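Local atomic coordinates of conserved hypothetical protein (Agrobacterium tumefaciens, PDB entry 2FEX), a protein that is of unknown function but belongs to the DJ-1/PfpI family, whose members include chaperones, glyoxalases and proteases. Residues L107-N121 with V145-A157. Residues are numbered along the deposited sequence; the frame is centred on the assembly and turned at random.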
ATOM      1  N   LEU A 107     -16.228  -8.195  -9.832  1.00 14.74           N
ATOM      2  CA  LEU A 107     -16.209  -8.164 -11.302  1.00 13.84           C
ATOM      3  C   LEU A 107     -16.863  -9.423 -11.874  1.00 14.71           C
ATOM      4  O   LEU A 107     -17.615  -9.342 -12.824  1.00 15.80           O
ATOM      5  CB  LEU A 107     -14.787  -8.076 -11.835  1.00 14.56           C
ATOM      6  CG  LEU A 107     -14.108  -6.728 -11.645  1.00 16.25           C
ATOM      7  CD1 LEU A 107     -12.788  -6.814 -12.379  1.00 14.56           C
ATOM      8  CD2 LEU A 107     -14.981  -5.553 -12.266  1.00 16.27           C
ATOM      9  N   GLY A 108     -16.585 -10.584 -11.277  1.00 14.38           N
ATOM     10  CA  GLY A 108     -17.281 -11.802 -11.724  1.00 15.30           C
ATOM     11  C   GLY A 108     -18.798 -11.617 -11.671  1.00 15.11           C
ATOM     12  O   GLY A 108     -19.533 -12.121 -12.510  1.00 16.75           O
ATOM     13  N   GLY A 109     -19.283 -10.865 -10.684  1.00 15.31           N
ATOM     14  CA  GLY A 109     -20.751 -10.645 -10.531  1.00 17.19           C
ATOM     15  C   GLY A 109     -21.364  -9.735 -11.610  1.00 17.83           C
ATOM     16  O   GLY A 109     -22.587  -9.744 -11.813  1.00 19.53           O
ATOM     17  N   THR A 110     -20.513  -8.982 -12.318  1.00 16.21           N
ATOM     18  CA  THR A 110     -20.952  -8.200 -13.498  1.00 18.04           C
ATOM     19  C   THR A 110     -21.034  -9.008 -14.779  1.00 18.68           C
ATOM     20  O   THR A 110     -21.508  -8.477 -15.815  1.00 21.07           O
ATOM     21  CB  THR A 110     -20.009  -6.992 -13.794  1.00 15.97           C
ATOM     22  OG1 THR A 110     -18.758  -7.488 -14.349  1.00 16.58           O
ATOM     23  CG2 THR A 110     -19.811  -6.124 -12.524  1.00 17.69           C
ATOM     24  N   GLY A 111     -20.534 -10.256 -14.751  1.00 17.68           N
ATOM     25  CA  GLY A 111     -20.459 -11.092 -15.961  1.00 18.85           C
ATOM     26  C   GLY A 111     -19.176 -10.930 -16.778  1.00 17.92           C
ATOM     27  O   GLY A 111     -18.947 -11.715 -17.730  1.00 18.46           O
ATOM     28  N   VAL A 112     -18.327  -9.947 -16.424  1.00 18.08           N
ATOM     29  CA  VAL A 112     -17.156  -9.626 -17.241  0.50 17.18           C
ATOM     30  C   VAL A 112     -16.087 -10.742 -17.246  1.00 18.01           C
ATOM     31  O   VAL A 112     -15.174 -10.763 -18.090  1.00 18.86           O
ATOM     32  CB  VAL A 112     -16.558  -8.262 -16.811  0.50 17.53           C
ATOM     33  CG1 VAL A 112     -15.769  -8.371 -15.486  0.50 16.58           C
ATOM     34  CG2 VAL A 112     -15.725  -7.690 -17.916  0.50 16.62           C
ATOM     35  N   LEU A 113     -16.168 -11.652 -16.263  1.00 16.02           N
ATOM     36  CA  LEU A 113     -15.190 -12.763 -16.233  1.00 16.08           C
ATOM     37  C   LEU A 113     -15.699 -14.014 -16.972  1.00 17.89           C
ATOM     38  O   LEU A 113     -15.061 -15.049 -16.919  1.00 18.37           O
ATOM     39  CB  LEU A 113     -14.819 -13.126 -14.789  1.00 16.79           C
ATOM     40  CG  LEU A 113     -14.380 -11.966 -13.929  1.00 15.18           C
ATOM     41  CD1 LEU A 113     -13.945 -12.431 -12.507  1.00 15.07           C
ATOM     42  CD2 LEU A 113     -13.263 -11.176 -14.643  1.00 15.53           C
ATOM     43  N   ASN A 114     -16.881 -13.943 -17.608  1.00 18.18           N
ATOM     44  CA  ASN A 114     -17.480 -15.181 -18.179  1.00 20.08           C
ATOM     45  C   ASN A 114     -16.680 -15.801 -19.336  1.00 20.39           C
ATOM     46  O   ASN A 114     -16.731 -17.027 -19.543  1.00 20.84           O
ATOM     47  CB  ASN A 114     -18.899 -14.918 -18.663  1.00 19.28           C
ATOM     48  CG  ASN A 114     -19.906 -14.687 -17.518  1.00 20.43           C
ATOM     49  OD1 ASN A 114     -19.568 -14.750 -16.320  1.00 21.08           O
ATOM     50  ND2 ASN A 114     -21.174 -14.354 -17.906  1.00 23.43           N
ATOM     51  N   ASP A 115     -16.003 -14.928 -20.092  1.00 20.74           N
ATOM     52  CA  ASP A 115     -15.417 -15.157 -21.391  0.50 23.25           C
ATOM     53  C   ASP A 115     -13.889 -14.932 -21.442  1.00 22.83           C
ATOM     54  O   ASP A 115     -13.317 -14.919 -22.526  1.00 23.86           O
ATOM     55  CB  ASP A 115     -16.083 -14.145 -22.351  0.50 23.47           C
ATOM     56  CG  ASP A 115     -15.885 -12.651 -21.909  0.50 25.14           C
ATOM     57  OD1 ASP A 115     -15.842 -12.270 -20.671  0.50 20.54           O
ATOM     58  OD2 ASP A 115     -15.784 -11.817 -22.848  0.50 30.68           O
ATOM     59  N   VAL A 116     -13.264 -14.649 -20.301  1.00 21.28           N
ATOM     60  CA  VAL A 116     -11.833 -14.359 -20.267  1.00 19.62           C
ATOM     61  C   VAL A 116     -11.154 -15.151 -19.182  1.00 18.75           C
ATOM     62  O   VAL A 116     -11.766 -15.454 -18.145  1.00 19.08           O
ATOM     63  CB  VAL A 116     -11.534 -12.853 -20.043  1.00 18.58           C
ATOM     64  CG1 VAL A 116     -12.035 -12.053 -21.278  1.00 21.82           C
ATOM     65  CG2 VAL A 116     -12.173 -12.345 -18.733  1.00 17.09           C
ATOM     66  N   ALA A 117      -9.871 -15.428 -19.396  1.00 18.13           N
ATOM     67  CA  ALA A 117      -9.051 -16.058 -18.363  1.00 17.06           C
ATOM     68  C   ALA A 117      -8.941 -15.056 -17.204  1.00 16.47           C
ATOM     69  O   ALA A 117      -8.862 -13.834 -17.432  1.00 16.38           O
ATOM     70  CB  ALA A 117      -7.668 -16.428 -18.912  1.00 19.70           C
ATOM     71  N   HIS A 118      -8.968 -15.573 -15.972  1.00 14.68           N
ATOM     72  CA  HIS A 118      -8.958 -14.684 -14.779  1.00 14.85           C
ATOM     73  C   HIS A 118      -8.580 -15.504 -13.545  1.00 14.39           C
ATOM     74  O   HIS A 118      -8.453 -16.726 -13.613  1.00 15.35           O
ATOM     75  CB  HIS A 118     -10.345 -14.091 -14.563  1.00 13.97           C
ATOM     76  CG  HIS A 118     -11.409 -15.142 -14.354  1.00 13.27           C
ATOM     77  ND1 HIS A 118     -12.138 -15.697 -15.391  1.00 17.10           N
ATOM     78  CD2 HIS A 118     -11.806 -15.775 -13.226  1.00 15.18           C
ATOM     79  CE1 HIS A 118     -12.921 -16.656 -14.912  1.00 17.28           C
ATOM     80  NE2 HIS A 118     -12.729 -16.734 -13.599  1.00 16.46           N
ATOM     81  N   THR A 119      -8.378 -14.806 -12.425  1.00 14.02           N
ATOM     82  CA  THR A 119      -8.163 -15.472 -11.166  1.00 14.09           C
ATOM     83  C   THR A 119      -8.868 -14.615 -10.086  1.00 13.54           C
ATOM     84  O   THR A 119      -9.732 -13.762 -10.406  1.00 14.28           O
ATOM     85  CB  THR A 119      -6.661 -15.693 -10.874  1.00 14.56           C
ATOM     86  OG1 THR A 119      -6.478 -16.576  -9.743  1.00 14.87           O
ATOM     87  CG2 THR A 119      -5.922 -14.332 -10.662  1.00 14.55           C
ATOM     88  N   GLY A 120      -8.569 -14.929  -8.832  1.00 13.31           N
ATOM     89  CA  GLY A 120      -9.285 -14.264  -7.713  1.00 13.75           C
ATOM     90  C   GLY A 120      -8.674 -14.785  -6.430  1.00 13.35           C
ATOM     91  O   GLY A 120      -7.603 -15.478  -6.423  1.00 13.41           O
ATOM     92  N   ASN A 121      -9.347 -14.512  -5.322  1.00 13.15           N
ATOM     93  CA  ASN A 121      -8.851 -15.070  -4.052  1.00 14.01           C
ATOM     94  C   ASN A 121      -9.042 -16.574  -3.996  1.00 15.01           C
ATOM     95  O   ASN A 121      -8.217 -17.280  -3.366  1.00 16.63           O
ATOM     96  CB  ASN A 121      -9.594 -14.429  -2.887  1.00 15.05           C
ATOM     97  CG  ASN A 121      -9.128 -13.018  -2.632  1.00 16.79           C
ATOM     98  OD1 ASN A 121      -7.992 -12.655  -2.982  1.00 15.56           O
ATOM     99  ND2 ASN A 121     -10.024 -12.194  -2.030  1.00 17.33           N
ATOM    100  N   VAL A 145      -3.735 -12.370 -13.457  1.00 13.66           N
ATOM    101  CA  VAL A 145      -4.035 -12.808 -14.813  1.00 15.21           C
ATOM    102  C   VAL A 145      -4.538 -11.617 -15.641  1.00 15.62           C
ATOM    103  O   VAL A 145      -5.268 -10.727 -15.134  1.00 16.23           O
ATOM    104  CB  VAL A 145      -5.080 -13.896 -14.764  1.00 14.77           C
ATOM    105  CG1 VAL A 145      -5.634 -14.264 -16.203  1.00 18.41           C
ATOM    106  CG2 VAL A 145      -4.538 -15.137 -14.094  1.00 17.67           C
ATOM    107  N   SER A 146      -4.088 -11.577 -16.891  1.00 16.87           N
ATOM    108  CA  SER A 146      -4.571 -10.572 -17.847  1.00 16.89           C
ATOM    109  C   SER A 146      -5.065 -11.254 -19.120  1.00 18.03           C
ATOM    110  O   SER A 146      -4.285 -11.981 -19.798  1.00 18.10           O
ATOM    111  CB  SER A 146      -3.446  -9.609 -18.197  1.00 17.79           C
ATOM    112  OG  SER A 146      -3.945  -8.611 -19.073  1.00 19.03           O
ATOM    113  N   ASP A 147      -6.300 -10.972 -19.492  1.00 17.14           N
ATOM    114  CA  ASP A 147      -6.860 -11.542 -20.719  1.00 18.42           C
ATOM    115  C   ASP A 147      -8.066 -10.704 -21.161  1.00 18.44           C
ATOM    116  O   ASP A 147      -8.898 -10.291 -20.340  1.00 17.85           O
ATOM    117  CB  ASP A 147      -7.321 -12.979 -20.475  1.00 18.68           C
ATOM    118  CG  ASP A 147      -7.675 -13.713 -21.768  1.00 24.29           C
ATOM    119  OD1 ASP A 147      -6.941 -13.548 -22.789  1.00 24.10           O
ATOM    120  OD2 ASP A 147      -8.687 -14.425 -21.789  1.00 22.45           O
ATOM    121  N   GLY A 148      -8.178 -10.469 -22.467  1.00 20.19           N
ATOM    122  CA  GLY A 148      -9.349  -9.799 -23.017  1.00 20.21           C
ATOM    123  C   GLY A 148      -9.630  -8.414 -22.452  1.00 20.65           C
ATOM    124  O   GLY A 148     -10.783  -7.984 -22.461  1.00 21.89           O
ATOM    125  N   GLY A 149      -8.581  -7.726 -22.000  1.00 19.09           N
ATOM    126  CA  GLY A 149      -8.732  -6.371 -21.397  1.00 18.94           C
ATOM    127  C   GLY A 149      -9.228  -6.386 -19.972  1.00 17.32           C
ATOM    128  O   GLY A 149      -9.707  -5.366 -19.460  1.00 16.84           O
ATOM    129  N   VAL A 150      -9.120  -7.536 -19.303  1.00 15.07           N
ATOM    130  CA  VAL A 150      -9.508  -7.631 -17.906  1.00 14.23           C
ATOM    131  C   VAL A 150      -8.324  -8.205 -17.127  1.00 15.22           C
ATOM    132  O   VAL A 150      -7.766  -9.262 -17.463  1.00 14.24           O
ATOM    133  CB  VAL A 150     -10.736  -8.604 -17.762  1.00 14.53           C
ATOM    134  CG1 VAL A 150     -11.096  -8.850 -16.264  1.00 17.51           C
ATOM    135  CG2 VAL A 150     -11.953  -8.041 -18.530  1.00 15.40           C
ATOM    136  N   VAL A 151      -7.938  -7.506 -16.071  1.00 12.83           N
ATOM    137  CA  VAL A 151      -6.866  -7.969 -15.209  1.00 13.48           C
ATOM    138  C   VAL A 151      -7.490  -8.329 -13.840  1.00 13.20           C
ATOM    139  O   VAL A 151      -8.272  -7.552 -13.264  1.00 12.70           O
ATOM    140  CB  VAL A 151      -5.804  -6.864 -15.007  1.00 13.85           C
ATOM    141  CG1 VAL A 151      -4.788  -7.284 -13.899  1.00 15.20           C
ATOM    142  CG2 VAL A 151      -5.044  -6.644 -16.370  1.00 15.69           C
ATOM    143  N   THR A 152      -7.138  -9.496 -13.317  1.00 13.40           N
ATOM    144  CA  THR A 152      -7.623  -9.920 -12.021  1.00 12.87           C
ATOM    145  C   THR A 152      -6.457 -10.476 -11.177  1.00 13.63           C
ATOM    146  O   THR A 152      -5.445 -10.900 -11.707  1.00 13.37           O
ATOM    147  CB  THR A 152      -8.759 -10.986 -12.152  1.00 13.10           C
ATOM    148  OG1 THR A 152      -8.302 -12.032 -13.029  1.00 13.62           O
ATOM    149  CG2 THR A 152     -10.072 -10.303 -12.682  1.00 14.36           C
ATOM    150  N   ALA A 153      -6.640 -10.438  -9.853  1.00 12.42           N
ATOM    151  CA  ALA A 153      -5.649 -10.951  -8.902  1.00 12.48           C
ATOM    152  C   ALA A 153      -6.281 -11.191  -7.564  1.00 13.05           C
ATOM    153  O   ALA A 153      -7.329 -10.619  -7.230  1.00 12.61           O
ATOM    154  CB  ALA A 153      -4.546  -9.913  -8.733  1.00 13.24           C
ATOM    155  N   ALA A 154      -5.600 -12.053  -6.799  1.00 13.63           N
ATOM    156  CA  ALA A 154      -5.958 -12.267  -5.397  1.00 12.46           C
ATOM    157  C   ALA A 154      -5.356 -11.048  -4.640  1.00 12.55           C
ATOM    158  O   ALA A 154      -4.380 -10.409  -5.129  1.00 12.48           O
ATOM    159  CB  ALA A 154      -5.302 -13.535  -4.944  1.00 12.16           C
ATOM    160  N   GLY A 155      -5.876 -10.812  -3.445  1.00 13.52           N
ATOM    161  CA  GLY A 155      -5.341  -9.763  -2.586  1.00 12.98           C
ATOM    162  C   GLY A 155      -3.877  -9.995  -2.228  1.00 13.32           C
ATOM    163  O   GLY A 155      -3.175  -9.039  -1.911  1.00 14.04           O
ATOM    164  N   SER A 156      -3.434 -11.258  -2.284  1.00 12.90           N
ATOM    165  CA  SER A 156      -2.023 -11.589  -2.008  1.00 13.44           C
ATOM    166  C   SER A 156      -1.050 -11.220  -3.153  1.00 13.81           C
ATOM    167  O   SER A 156       0.176 -11.462  -3.027  1.00 13.71           O
ATOM    168  CB  SER A 156      -1.922 -13.112  -1.767  1.00 13.36           C
ATOM    169  OG  SER A 156      -2.554 -13.803  -2.859  1.00 15.80           O
ATOM    170  N   ALA A 157      -1.578 -10.704  -4.277  1.00 12.21           N
ATOM    171  CA  ALA A 157      -0.722 -10.490  -5.470  1.00 13.86           C
ATOM    172  C   ALA A 157      -0.725  -9.008  -5.923  1.00 13.65           C
ATOM    173  O   ALA A 157      -0.957  -8.747  -7.114  1.00 13.41           O
ATOM    174  CB  ALA A 157      -1.191 -11.392  -6.635  1.00 14.11           C
TER
HETATM  175  O   HOH W   1      -8.464 -11.536 -15.825  1.00 13.52           O
HETATM  176  O   HOH W   2      -5.452 -13.174  -1.118  1.00 20.08           O
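His118 meets Thr152 at the root of its side chain, CA 3.2 Å and CB 3.3 Å from Thr152 OG1, while its imidazole turns back over its own segment. Leu113 CB covers one ring face, offset toward the rim; at the edge, nearly in the ring plane, ND1 donates to Val116 O. NE2 is hydrogen-bonded to Tyr132 OH, and the rings of Tyr132 and His126 also meet the imidazole. The other flat groups are side-chain acceptors. Asp147 OD2 takes the N-H of Ala117 at 2.9 Å, on the anti side and 16° out of the carboxylate plane. Gly155 N lies in the carbonyl plane of the Asn121 amide, donating to OD1 at 2.8 Å; the same side chain touches Cys101, in a probable nucleophile elbow.

Midway along, Thr152 OG1 sits between its own N and carbonyl carbon (chi1 51°), which aims it at Thr119 N, 2.8 Å away. A water lies within hydrogen-bonding distance of this hydroxyl, Ala117 O and Val150 O. The methyl, CG2, takes the other direction and meets Leu113 CD2 tip to tip. That leucine methyl also packs on Val150 CG1 at 3.6 Å, while Val112 CG2 touches Val150 CG2 and Val116 CG2 lies against Val150 CB. On edge strand 145-147, Val145 sets CG1 on Ala117 O and CG2 on Thr119 CG2.

The loop following helix 102-109 is thus laid over the 145-153 hairpin at the end of the central sheet. All three direct hydrogen bonds between 107-121 and 145-157 end on side-chain acceptors, two on the hairpin and one, Asn121 OD1, on the loop; side chains thus carry the direct polar contact, with the water between the segments.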